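Local structure of uroporphyrinogen-III C-methyltransferase (Pseudomonas denitrificans, 1S4D) at residues L57-P60 with G61-L64; P24-P27 with G28-T31. The protein transfers methyl groups from S-adenosyl-L-methionine to C-2 and C-7 of uroporphyrinogen III, making precorrin-2 on the route to cobalamin and siroheme. One frame throughout, in Å; residues are numbered along the deposited sequence.

Contact 1: residues L57-P60 with G61-L64; sequences LARP and GAVL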
ATOM      1  N   LEU B  57       7.493 -11.935 -18.017  1.00 38.63           N
ATOM      2  CA  LEU B  57       6.606 -13.020 -17.613  1.00 38.52           C
ATOM      3  C   LEU B  57       5.492 -13.270 -18.635  1.00 39.18           C
ATOM      4  O   LEU B  57       4.875 -14.363 -18.662  1.00 39.08           O
ATOM      5  CB  LEU B  57       5.999 -12.745 -16.236  1.00 38.21           C
ATOM      6  CG  LEU B  57       6.835 -13.007 -14.980  1.00 37.32           C
ATOM      7  CD1 LEU B  57       6.115 -12.498 -13.762  1.00 35.00           C
ATOM      8  CD2 LEU B  57       7.137 -14.480 -14.801  1.00 37.63           C
ATOM      9  N   ALA B  58       5.234 -12.256 -19.468  1.00 39.39           N
ATOM     10  CA  ALA B  58       4.240 -12.346 -20.538  1.00 39.47           C
ATOM     11  C   ALA B  58       4.522 -13.566 -21.387  1.00 39.57           C
ATOM     12  O   ALA B  58       5.682 -13.902 -21.611  1.00 39.51           O
ATOM     13  CB  ALA B  58       4.277 -11.104 -21.391  1.00 39.26           C
ATOM     14  N   ARG B  59       3.468 -14.245 -21.834  1.00 40.04           N
ATOM     15  CA  ARG B  59       3.633 -15.356 -22.770  1.00 40.55           C
ATOM     16  C   ARG B  59       4.193 -14.799 -24.083  1.00 40.36           C
ATOM     17  O   ARG B  59       4.042 -13.604 -24.361  1.00 40.19           O
ATOM     18  CB  ARG B  59       2.318 -16.133 -22.980  1.00 40.82           C
ATOM     19  CG  ARG B  59       1.107 -15.302 -23.397  1.00 43.29           C
ATOM     20  CD  ARG B  59       0.170 -15.984 -24.401  1.00 46.89           C
ATOM     21  NE  ARG B  59      -1.242 -15.786 -24.058  1.00 49.97           N
ATOM     22  CZ  ARG B  59      -2.087 -16.761 -23.707  1.00 51.63           C
ATOM     23  NH1 ARG B  59      -1.672 -18.030 -23.662  1.00 52.47           N
ATOM     24  NH2 ARG B  59      -3.353 -16.465 -23.402  1.00 51.04           N
ATOM     25  N   PRO B  60       4.871 -15.629 -24.877  1.00 40.51           N
ATOM     26  CA  PRO B  60       5.414 -15.146 -26.156  1.00 40.15           C
ATOM     27  C   PRO B  60       4.258 -14.891 -27.124  1.00 39.49           C
ATOM     28  O   PRO B  60       3.279 -15.672 -27.166  1.00 39.35           O
ATOM     29  CB  PRO B  60       6.311 -16.303 -26.643  1.00 40.20           C
ATOM     30  CG  PRO B  60       6.420 -17.254 -25.479  1.00 40.51           C
ATOM     31  CD  PRO B  60       5.167 -17.061 -24.662  1.00 40.69           C
ATOM     32  N   GLY B  61       4.364 -13.791 -27.868  1.00 38.37           N
ATOM     33  CA  GLY B  61       3.286 -13.369 -28.742  1.00 36.74           C
ATOM     34  C   GLY B  61       2.170 -12.593 -28.051  1.00 35.24           C
ATOM     35  O   GLY B  61       1.155 -12.303 -28.688  1.00 35.51           O
ATOM     36  N   ALA B  62       2.336 -12.284 -26.761  1.00 33.23           N
ATOM     37  CA  ALA B  62       1.520 -11.257 -26.119  1.00 31.59           C
ATOM     38  C   ALA B  62       1.999  -9.927 -26.668  1.00 30.57           C
ATOM     39  O   ALA B  62       3.179  -9.781 -26.952  1.00 30.27           O
ATOM     40  CB  ALA B  62       1.703 -11.285 -24.606  1.00 31.18           C
ATOM     41  N   VAL B  63       1.117  -8.951 -26.835  1.00 29.73           N
ATOM     42  CA  VAL B  63       1.637  -7.647 -27.215  1.00 29.47           C
ATOM     43  C   VAL B  63       1.795  -6.696 -26.023  1.00 29.79           C
ATOM     44  O   VAL B  63       0.994  -6.720 -25.074  1.00 29.54           O
ATOM     45  CB  VAL B  63       0.996  -7.028 -28.531  1.00 29.22           C
ATOM     46  CG1 VAL B  63      -0.230  -7.764 -28.940  1.00 27.88           C
ATOM     47  CG2 VAL B  63       0.793  -5.504 -28.429  1.00 28.18           C
ATOM     48  N   LEU B  64       2.872  -5.916 -26.070  1.00 30.04           N
ATOM     49  CA  LEU B  64       3.218  -4.992 -25.008  1.00 30.82           C
ATOM     50  C   LEU B  64       3.027  -3.593 -25.542  1.00 31.89           C
ATOM     51  O   LEU B  64       3.661  -3.223 -26.508  1.00 32.42           O
ATOM     52  CB  LEU B  64       4.668  -5.202 -24.555  1.00 30.02           C
ATOM     53  CG  LEU B  64       5.226  -6.634 -24.393  1.00 29.19           C
ATOM     54  CD1 LEU B  64       6.686  -6.590 -23.905  1.00 25.38           C
ATOM     55  CD2 LEU B  64       4.362  -7.535 -23.482  1.00 25.88           C
TER

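Contact 2: residues P24-P27 with G28-T31; sequences PGDP and GLLT. With SAH (S-adenosyl-L-homocysteine), chain Q.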
ATOM      1  N   PRO B  24       6.467  -0.994  -7.166  1.00 19.27           N
ATOM      2  CA  PRO B  24       7.450   0.074  -7.436  1.00 19.19           C
ATOM      3  C   PRO B  24       8.621  -0.251  -8.336  1.00 19.59           C
ATOM      4  O   PRO B  24       9.285   0.688  -8.766  1.00 19.78           O
ATOM      5  CB  PRO B  24       7.998   0.399  -6.047  1.00 19.28           C
ATOM      6  CG  PRO B  24       7.831  -0.873  -5.284  1.00 19.40           C
ATOM      7  CD  PRO B  24       6.589  -1.535  -5.800  1.00 18.85           C
ATOM      8  N   GLY B  25       8.919  -1.522  -8.582  1.00 20.28           N
ATOM      9  CA  GLY B  25      10.030  -1.866  -9.447  1.00 20.43           C
ATOM     10  C   GLY B  25      10.417  -3.313  -9.345  1.00 21.20           C
ATOM     11  O   GLY B  25      10.219  -4.079 -10.265  1.00 22.08           O
ATOM     12  N   ASP B  26      10.991  -3.686  -8.214  1.00 21.66           N
ATOM     13  CA  ASP B  26      11.406  -5.053  -7.960  1.00 21.75           C
ATOM     14  C   ASP B  26      10.365  -6.102  -8.419  1.00 21.73           C
ATOM     15  O   ASP B  26       9.281  -6.182  -7.868  1.00 21.61           O
ATOM     16  CB  ASP B  26      11.707  -5.167  -6.463  1.00 21.61           C
ATOM     17  CG  ASP B  26      12.229  -6.521  -6.061  1.00 21.97           C
ATOM     18  OD1 ASP B  26      12.293  -7.424  -6.918  1.00 22.62           O
ATOM     19  OD2 ASP B  26      12.599  -6.771  -4.892  1.00 22.12           O
ATOM     20  N   PRO B  27      10.711  -6.957  -9.375  1.00 22.28           N
ATOM     21  CA  PRO B  27       9.763  -7.995  -9.833  1.00 22.51           C
ATOM     22  C   PRO B  27       9.329  -8.951  -8.717  1.00 22.49           C
ATOM     23  O   PRO B  27       8.258  -9.517  -8.847  1.00 23.15           O
ATOM     24  CB  PRO B  27      10.542  -8.774 -10.898  1.00 21.86           C
ATOM     25  CG  PRO B  27      11.700  -7.936 -11.218  1.00 22.52           C
ATOM     26  CD  PRO B  27      12.026  -7.074 -10.031  1.00 22.33           C
ATOM     27  N   GLY B  28      10.115  -9.120  -7.652  1.00 22.20           N
ATOM     28  CA  GLY B  28       9.704  -9.946  -6.525  1.00 22.09           C
ATOM     29  C   GLY B  28       8.461  -9.472  -5.776  1.00 22.74           C
ATOM     30  O   GLY B  28       7.884 -10.242  -5.005  1.00 22.97           O
ATOM     31  N   LEU B  29       8.061  -8.215  -6.008  1.00 22.98           N
ATOM     32  CA  LEU B  29       6.973  -7.540  -5.294  1.00 22.98           C
ATOM     33  C   LEU B  29       5.671  -7.646  -6.065  1.00 23.19           C
ATOM     34  O   LEU B  29       4.632  -7.190  -5.597  1.00 23.43           O
ATOM     35  CB  LEU B  29       7.297  -6.055  -5.120  1.00 22.94           C
ATOM     36  CG  LEU B  29       7.987  -5.491  -3.873  1.00 23.23           C
ATOM     37  CD1 LEU B  29       8.565  -6.559  -2.971  1.00 22.53           C
ATOM     38  CD2 LEU B  29       9.044  -4.497  -4.248  1.00 22.05           C
ATOM     39  N   LEU B  30       5.725  -8.211  -7.269  1.00 23.06           N
ATOM     40  CA  LEU B  30       4.511  -8.645  -7.940  1.00 22.81           C
ATOM     41  C   LEU B  30       3.742  -9.575  -7.000  1.00 22.99           C
ATOM     42  O   LEU B  30       4.364 -10.328  -6.236  1.00 23.52           O
ATOM     43  CB  LEU B  30       4.892  -9.421  -9.191  1.00 22.80           C
ATOM     44  CG  LEU B  30       4.942  -8.781 -10.577  1.00 22.71           C
ATOM     45  CD1 LEU B  30       4.824  -7.260 -10.540  1.00 20.63           C
ATOM     46  CD2 LEU B  30       6.179  -9.233 -11.323  1.00 20.95           C
ATOM     47  N   THR B  31       2.414  -9.526  -7.025  1.00 22.62           N
ATOM     48  CA  THR B  31       1.597 -10.504  -6.298  1.00 22.66           C
ATOM     49  C   THR B  31       1.395 -11.728  -7.165  1.00 22.47           C
ATOM     50  O   THR B  31       1.513 -11.627  -8.377  1.00 22.46           O
ATOM     51  CB  THR B  31       0.199  -9.951  -6.001  1.00 23.41           C
ATOM     52  OG1 THR B  31      -0.457  -9.598  -7.240  1.00 23.28           O
ATOM     53  CG2 THR B  31       0.256  -8.647  -5.169  1.00 23.01           C
TER
HETATM   54  N   SAH Q1511       0.056   4.145  -8.143  1.00 49.49           N
HETATM   55  CA  SAH Q1511       1.453   4.460  -7.896  1.00 49.98           C
HETATM   56  CB  SAH Q1511       1.671   5.960  -8.000  1.00 49.79           C
HETATM   57  CG  SAH Q1511       1.861   6.458  -9.420  1.00 50.97           C
HETATM   58  SD  SAH Q1511       1.772   8.255  -9.642  1.00 50.56           S
HETATM   59  C   SAH Q1511       1.924   3.883  -6.556  1.00 49.87           C
HETATM   60  O   SAH Q1511       1.166   3.266  -5.810  1.00 50.06           O
HETATM   61  OXT SAH Q1511       3.080   3.981  -6.155  1.00 49.14           O
HETATM   62  C5' SAH Q1511       3.583   8.339  -9.838  1.00 51.61           C
HETATM   63  C4' SAH Q1511       4.413   8.709  -8.602  1.00 50.94           C
HETATM   64  O4' SAH Q1511       4.639   7.591  -7.769  1.00 50.90           O
HETATM   65  C3' SAH Q1511       5.830   9.210  -8.864  1.00 50.26           C
HETATM   66  O3' SAH Q1511       5.929  10.528  -9.332  1.00 49.28           O
HETATM   67  C2' SAH Q1511       6.528   8.992  -7.533  1.00 50.56           C
HETATM   68  O2' SAH Q1511       6.232   9.972  -6.559  1.00 49.13           O
HETATM   69  C1' SAH Q1511       5.882   7.688  -7.096  1.00 50.89           C
HETATM   70  N9  SAH Q1511       6.690   6.488  -7.411  1.00 49.44           N
HETATM   71  C8  SAH Q1511       6.282   5.481  -8.224  1.00 47.71           C
HETATM   72  N7  SAH Q1511       7.239   4.552  -8.279  1.00 48.09           N
HETATM   73  C5  SAH Q1511       8.272   4.935  -7.523  1.00 49.34           C
HETATM   74  C6  SAH Q1511       9.500   4.336  -7.235  1.00 48.89           C
HETATM   75  N6  SAH Q1511       9.817   3.160  -7.744  1.00 45.75           N
HETATM   76  N1  SAH Q1511      10.387   4.983  -6.398  1.00 49.07           N
HETATM   77  C2  SAH Q1511      10.039   6.199  -5.850  1.00 49.90           C
HETATM   78  N3  SAH Q1511       8.819   6.788  -6.137  1.00 49.66           N
HETATM   79  C4  SAH Q1511       7.941   6.165  -6.959  1.00 49.78           C

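Contact 1: residues L57-P60 with G61-L64
A58 and A62 face each other across a tight reversal of the chain, their CB atoms 4.1 Å apart. The same methyl of A58 also meets L64, whose CD2 lies 4.1 Å from A58 CB. The end of the L64 side chain comes back over A58 because its CG stands anti to the carbonyl carbon and beside the backbone N (chi1 -42°). The three side chains form the close-packed, apolar side of the loop, and A58 and L64 continue this layer onto I44 of strand 43-46. Residues R59 to A62 make a type II beta turn, which delivers the chain into strand 63-66, the edge strand of the parallel sheet within this subunit. A62 N closes the turn with a hydrogen bond of 3.2 Å to R59 O; the donor approaches from above the carbonyl plane, 45° out of it, and the N-H...O angle is 157°, a fairly straight bond. P60 and G61 occupy the two corners. G61, at the third position, has a positive phi, the conformation glycine adopts readily; a side chain there would crowd P60 O. The outer side is looser, with R59, P60 and G61 exposed to solvent. From CA to CB, P60 points away from residues 61-64, although CB stays near G61 N. The R59 side chain meets A62 through its aliphatic CG, 4.2 Å from A62 CB, and its guanidinium makes a long, weak ion pair with D42.

Contact 2: residues P24-P27 with G28-T31
The D26 carboxylate receives G28 N over one of its faces: the amide sits 2.9 Å from D26 OD1, 55° out of the carboxylate plane. With CG anti to the backbone N (chi1 -177°), the side chain places OD1 beside G28 N, closing an Asx turn at the start of the 3-10 turn, and at its other oxygen, OD2, it is hydrogen-bonded to Y138 OH. The P24 ring meets L29 along its CG-CD edge, CG lying 4.0 Å from L29 CD2, and the two side chains cross at about a right angle. That same methyl lies 3.5 Å from D26 CB, again crossing at about a right angle. Backbone bonds wind the turn: L29 N to D26 O, 3.0 Å, and a longer one from L30 N to P27 O, 3.3 Å. With an alanine in place of the aspartate, G28 N and Y138 OH would probably be left without their carboxylate partner. P24 belongs to the S-adenosyl-L-homocysteine site, where its O takes a weak, bent bond from adenine N6 at 2.7 Å. The segment joins strand 16-21 to helix 32-40, whose N-cap is T31, with OG1 bonded to A34 N; H33 and L32 of the second subunit pack against D26, L29 and L30.

In the fold
Contact 2 comes first along the chain, in the loop from strand 16-21 to helix 32-40; strand 43-46 and a further loop then lead to contact 1, at the entry to strand 63-66. Both strands belong to the same five-stranded parallel sheet, 16-21 inside it and 63-66 at its edge. The contact centres lie 18 Å apart, yet the two regions touch where L57 CD1 packs 4.1 Å from L30 CD2, and L57 also rests on helix 32-40. Residues 24-31 run from the S-adenosyl-L-homocysteine site at P24 to the second subunit, which meets residues between D26 and T31, whereas residues 57-64 form a surface turn away from the annotated sites, with L57 packing on F6 of the second subunit.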